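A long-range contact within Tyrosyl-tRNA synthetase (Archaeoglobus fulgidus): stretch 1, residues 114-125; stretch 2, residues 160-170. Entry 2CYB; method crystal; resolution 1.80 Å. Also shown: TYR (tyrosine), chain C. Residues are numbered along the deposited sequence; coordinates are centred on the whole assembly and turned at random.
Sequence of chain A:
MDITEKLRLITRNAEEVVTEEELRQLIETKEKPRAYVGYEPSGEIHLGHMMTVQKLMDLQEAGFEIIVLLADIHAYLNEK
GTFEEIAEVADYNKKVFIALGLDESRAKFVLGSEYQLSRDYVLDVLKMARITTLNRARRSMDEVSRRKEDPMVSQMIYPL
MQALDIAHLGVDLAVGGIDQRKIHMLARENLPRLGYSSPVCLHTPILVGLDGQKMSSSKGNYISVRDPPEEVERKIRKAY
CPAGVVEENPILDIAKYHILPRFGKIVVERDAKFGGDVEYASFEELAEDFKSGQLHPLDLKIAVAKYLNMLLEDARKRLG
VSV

Stretch 1 (114-125) EYQLSRDYVLDV
Stretch 2, residues 160-170: LMQALDIAHLG

Which polar interactions tie the two stretches together most firmly? Three bonds end on carboxylates, one of them weak. His168 NE2 donates to Asp124 OD1 at 2.7 Å, with an angle of 153° at the hydrogen; both CA-to-CB bonds point toward the other stretch, chi1 is m for each (-75° and -85°), and the acceptor lies at the imidazole edge, near its plane. Gln116 NE2 donates to Asp165 OD2 at 2.8 Å and 159°, reaching it with chi1 m and chi2 t. Tyr115 OH gives the same Asp165 OD2 a weak bond, also 2.8 Å, from a ring with chi1 p (65°) and chi2 -84°.

Where does the hydroxyl of Tyr121 go, and what else gathers there? With chi1 t (-175°) and chi2 90°, the side chain leaves sideways but ends against the second helix, where Tyr121 OH donates to Met161 O at 2.8 Å. Met161 O also accepts from Asp165 N at 2.9 Å, the ordinary helical bond. Asp165 (chi1 m, chi2 156°) turns its other oxygen to the bound tyrosine, whose OH donates to Asp165 OD1 at 2.6 Å; the ligand's N donates to Gln162 OE1 at 2.8 Å. Substrate recognition, as expected of a tyrosyl-tRNA synthetase, thus shares a carboxylate with this contact.

What backbone frame holds these groups in place? Residues 119-125 and 160-168 are helical, with axes 10.1 Å apart at closest approach and N-to-C directions at 131°. Val125 CA lies 6.4 Å from Met161 CA, and Tyr121 CA 7.6 Å from His168 CA. A type I turn from Tyr115 to Ser118 leads into the first helix; Ser118 (chi1 p, phi/psi -71/152) caps it, its OG accepting a weak 3.4 Å bond from Tyr121 N while donating to Tyr115 O at 2.9 Å. Gly170, at phi/psi 60/40, closes the second helix in a Schellman motif.

How do the side chains pack around this network? Tyr121 is a knob among Met161, Leu164, Asp165 and His168. Its ring edge meets the face of His168, centroids 4.8 Å apart and planes at 72°, while Tyr121 CE1 lies 3.7 Å from Leu164 CB and Tyr121 CE2 3.9 Å from Met161 CE. Further along, Val125 (chi1 t) brings CG2 to 3.5 Å from Leu164 CD1 and 3.9 Å from Met161 CG. Beside the polar cluster, Tyr115 CE1 rests 3.8 Å from Leu169 CD2. Altogether the contact buries 612 Å², counting both sides.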

# COMPACT_ATOMS: atom_id res chain seq x y z
N GLU A 114 -5.98 -16.85 -3.28
CA GLU A 114 -5.80 -17.72 -4.45
C GLU A 114 -5.16 -17.01 -5.65
O GLU A 114 -4.50 -17.64 -6.48
CB GLU A 114 -7.14 -18.29 -4.92
CG GLU A 114 -7.72 -19.42 -4.09
CD GLU A 114 -9.05 -19.91 -4.67
OE1 GLU A 114 -9.15 -20.03 -5.91
OE2 GLU A 114 -9.99 -20.17 -3.89
N TYR A 115 -5.37 -15.70 -5.74
CA TYR A 115 -4.83 -14.94 -6.86
C TYR A 115 -4.28 -13.55 -6.50
O TYR A 115 -3.59 -12.94 -7.30
CB TYR A 115 -5.91 -14.75 -7.92
CG TYR A 115 -7.07 -13.90 -7.43
CD1 TYR A 115 -8.11 -14.47 -6.69
CD2 TYR A 115 -7.09 -12.52 -7.67
CE1 TYR A 115 -9.16 -13.68 -6.21
CE2 TYR A 115 -8.13 -11.73 -7.18
CZ TYR A 115 -9.17 -12.31 -6.45
OH TYR A 115 -10.20 -11.52 -5.98
N GLN A 116 -4.60 -13.06 -5.30
CA GLN A 116 -4.14 -11.72 -4.92
C GLN A 116 -2.65 -11.56 -4.64
O GLN A 116 -2.19 -10.45 -4.36
CB GLN A 116 -4.96 -11.20 -3.73
CG GLN A 116 -6.43 -11.06 -4.08
CD GLN A 116 -7.31 -10.74 -2.88
OE1 GLN A 116 -7.04 -11.17 -1.76
NE2 GLN A 116 -8.38 -10.01 -3.13
N LEU A 117 -1.89 -12.65 -4.71
CA LEU A 117 -0.44 -12.57 -4.49
C LEU A 117 0.29 -12.92 -5.78
O LEU A 117 1.52 -13.00 -5.80
CB LEU A 117 -0.00 -13.53 -3.38
CG LEU A 117 -0.48 -13.23 -1.95
CD1 LEU A 117 0.07 -14.28 -1.00
CD2 LEU A 117 -0.01 -11.84 -1.53
N SER A 118 -0.47 -13.14 -6.85
CA SER A 118 0.12 -13.48 -8.14
C SER A 118 0.82 -12.26 -8.74
O SER A 118 0.43 -11.13 -8.47
CB SER A 118 -0.96 -14.00 -9.10
OG SER A 118 -1.80 -12.95 -9.56
N ARG A 119 1.83 -12.50 -9.57
CA ARG A 119 2.60 -11.41 -10.17
C ARG A 119 1.75 -10.41 -10.95
O ARG A 119 1.96 -9.20 -10.83
CB ARG A 119 3.68 -11.96 -11.09
CG ARG A 119 4.52 -10.88 -11.74
CD ARG A 119 5.10 -11.33 -13.07
NE ARG A 119 5.93 -10.29 -13.68
CZ ARG A 119 7.12 -9.93 -13.22
NH1 ARG A 119 7.80 -8.97 -13.83
NH2 ARG A 119 7.64 -10.54 -12.16
N ASP A 120 0.82 -10.90 -11.75
CA ASP A 120 -0.03 -10.00 -12.53
C ASP A 120 -0.92 -9.14 -11.64
O ASP A 120 -1.16 -7.97 -11.93
CB ASP A 120 -0.89 -10.78 -13.52
CG ASP A 120 -0.16 -11.11 -14.80
OD1 ASP A 120 -0.78 -11.71 -15.70
OD2 ASP A 120 1.04 -10.77 -14.91
N TYR A 121 -1.43 -9.74 -10.57
CA TYR A 121 -2.30 -8.99 -9.67
C TYR A 121 -1.52 -7.94 -8.87
O TYR A 121 -1.96 -6.80 -8.74
CB TYR A 121 -3.01 -9.93 -8.70
CG TYR A 121 -4.03 -9.23 -7.83
CD1 TYR A 121 -5.36 -9.10 -8.23
CD2 TYR A 121 -3.66 -8.71 -6.59
CE1 TYR A 121 -6.31 -8.48 -7.40
CE2 TYR A 121 -4.59 -8.08 -5.75
CZ TYR A 121 -5.91 -7.97 -6.16
OH TYR A 121 -6.83 -7.39 -5.31
N VAL A 122 -0.37 -8.32 -8.35
CA VAL A 122 0.42 -7.36 -7.57
C VAL A 122 0.88 -6.20 -8.45
O VAL A 122 0.88 -5.05 -8.01
CB VAL A 122 1.65 -8.03 -6.91
CG1 VAL A 122 1.18 -9.08 -5.92
CG2 VAL A 122 2.55 -8.64 -7.96
N LEU A 123 1.25 -6.48 -9.69
CA LEU A 123 1.68 -5.42 -10.57
C LEU A 123 0.51 -4.45 -10.79
O LEU A 123 0.72 -3.23 -10.83
CB LEU A 123 2.17 -6.01 -11.90
CG LEU A 123 3.21 -5.25 -12.71
CD1 LEU A 123 4.08 -4.35 -11.83
CD2 LEU A 123 4.08 -6.28 -13.42
N ASP A 124 -0.71 -4.97 -10.91
CA ASP A 124 -1.87 -4.11 -11.10
C ASP A 124 -2.09 -3.23 -9.86
O ASP A 124 -2.49 -2.07 -9.98
CB ASP A 124 -3.13 -4.94 -11.35
CG ASP A 124 -3.30 -5.30 -12.81
OD1 ASP A 124 -4.12 -6.19 -13.10
OD2 ASP A 124 -2.62 -4.69 -13.67
N VAL A 125 -1.84 -3.80 -8.69
CA VAL A 125 -1.99 -3.06 -7.44
C VAL A 125 -1.03 -1.88 -7.46
O VAL A 125 -1.41 -0.75 -7.11
CB VAL A 125 -1.69 -3.94 -6.19
CG1 VAL A 125 -1.59 -3.06 -4.94
CG2 VAL A 125 -2.78 -4.97 -6.02
N LEU A 160 -7.83 -0.39 -3.37
CA LEU A 160 -7.25 -0.66 -4.68
C LEU A 160 -7.44 -2.14 -5.03
O LEU A 160 -7.79 -2.48 -6.16
CB LEU A 160 -5.76 -0.33 -4.67
CG LEU A 160 -5.38 1.05 -4.11
CD1 LEU A 160 -3.87 1.23 -4.27
CD2 LEU A 160 -6.14 2.15 -4.84
N MET A 161 -7.22 -3.00 -4.05
CA MET A 161 -7.35 -4.43 -4.25
C MET A 161 -8.79 -4.83 -4.48
O MET A 161 -9.06 -5.73 -5.26
CB MET A 161 -6.77 -5.19 -3.06
CG MET A 161 -5.25 -5.22 -3.06
SD MET A 161 -4.61 -6.14 -1.66
CE MET A 161 -5.38 -7.76 -1.91
N GLN A 162 -9.72 -4.17 -3.80
CA GLN A 162 -11.13 -4.48 -3.99
C GLN A 162 -11.52 -4.16 -5.43
O GLN A 162 -12.20 -4.94 -6.09
CB GLN A 162 -12.01 -3.68 -3.03
CG GLN A 162 -13.49 -4.00 -3.17
CD GLN A 162 -14.30 -3.50 -2.00
OE1 GLN A 162 -13.80 -3.38 -0.89
NE2 GLN A 162 -15.58 -3.21 -2.25
N ALA A 163 -11.08 -3.00 -5.91
CA ALA A 163 -11.38 -2.58 -7.28
C ALA A 163 -10.78 -3.60 -8.24
O ALA A 163 -11.43 -3.99 -9.21
CB ALA A 163 -10.81 -1.20 -7.55
N LEU A 164 -9.55 -4.03 -7.98
CA LEU A 164 -8.91 -5.02 -8.85
C LEU A 164 -9.57 -6.38 -8.81
O LEU A 164 -9.47 -7.15 -9.77
CB LEU A 164 -7.43 -5.15 -8.52
CG LEU A 164 -6.58 -3.99 -9.04
CD1 LEU A 164 -5.16 -4.09 -8.47
CD2 LEU A 164 -6.57 -4.01 -10.58
N ASP A 165 -10.23 -6.71 -7.70
CA ASP A 165 -10.91 -8.00 -7.61
C ASP A 165 -11.99 -8.09 -8.68
O ASP A 165 -12.22 -9.15 -9.24
CB ASP A 165 -11.56 -8.19 -6.23
CG ASP A 165 -10.55 -8.40 -5.14
OD1 ASP A 165 -10.89 -8.11 -3.98
OD2 ASP A 165 -9.42 -8.86 -5.44
N ILE A 166 -12.64 -6.96 -8.95
CA ILE A 166 -13.70 -6.92 -9.96
C ILE A 166 -13.14 -7.35 -11.32
O ILE A 166 -13.71 -8.21 -12.00
CB ILE A 166 -14.30 -5.50 -10.07
CG1 ILE A 166 -15.03 -5.14 -8.76
CG2 ILE A 166 -15.27 -5.43 -11.25
CD1 ILE A 166 -15.40 -3.68 -8.66
N ALA A 167 -12.01 -6.77 -11.69
CA ALA A 167 -11.38 -7.10 -12.97
C ALA A 167 -10.81 -8.51 -13.03
O ALA A 167 -11.03 -9.24 -13.99
CB ALA A 167 -10.28 -6.10 -13.27
N HIS A 168 -10.08 -8.90 -11.99
CA HIS A 168 -9.47 -10.23 -11.98
C HIS A 168 -10.44 -11.40 -11.84
O HIS A 168 -10.10 -12.52 -12.20
CB HIS A 168 -8.38 -10.29 -10.91
CG HIS A 168 -7.13 -9.56 -11.31
ND1 HIS A 168 -5.98 -10.21 -11.69
CD2 HIS A 168 -6.87 -8.24 -11.44
CE1 HIS A 168 -5.06 -9.32 -12.04
NE2 HIS A 168 -5.58 -8.12 -11.90
N LEU A 169 -11.65 -11.14 -11.34
CA LEU A 169 -12.64 -12.20 -11.21
C LEU A 169 -13.58 -12.18 -12.42
O LEU A 169 -14.55 -12.95 -12.49
CB LEU A 169 -13.44 -12.04 -9.91
CG LEU A 169 -12.64 -12.25 -8.61
CD1 LEU A 169 -13.48 -11.80 -7.42
CD2 LEU A 169 -12.25 -13.71 -8.47
N GLY A 170 -13.30 -11.29 -13.38
CA GLY A 170 -14.13 -11.19 -14.57
C GLY A 170 -15.57 -10.85 -14.24
O GLY A 170 -16.50 -11.36 -14.84
N TYR C . -15.16 -4.08 1.40
CA TYR C . -16.16 -5.16 1.65
C TYR C . -16.84 -4.98 3.00
O TYR C . -17.70 -5.81 3.33
CB TYR C . -15.46 -6.52 1.57
CG TYR C . -14.89 -6.77 0.19
CD1 TYR C . -13.53 -7.06 0.01
CD2 TYR C . -15.71 -6.72 -0.94
CE1 TYR C . -13.01 -7.29 -1.27
CE2 TYR C . -15.21 -6.94 -2.21
CZ TYR C . -13.86 -7.23 -2.37
OH TYR C . -13.39 -7.47 -3.64
OXT TYR C . -16.52 -4.00 3.70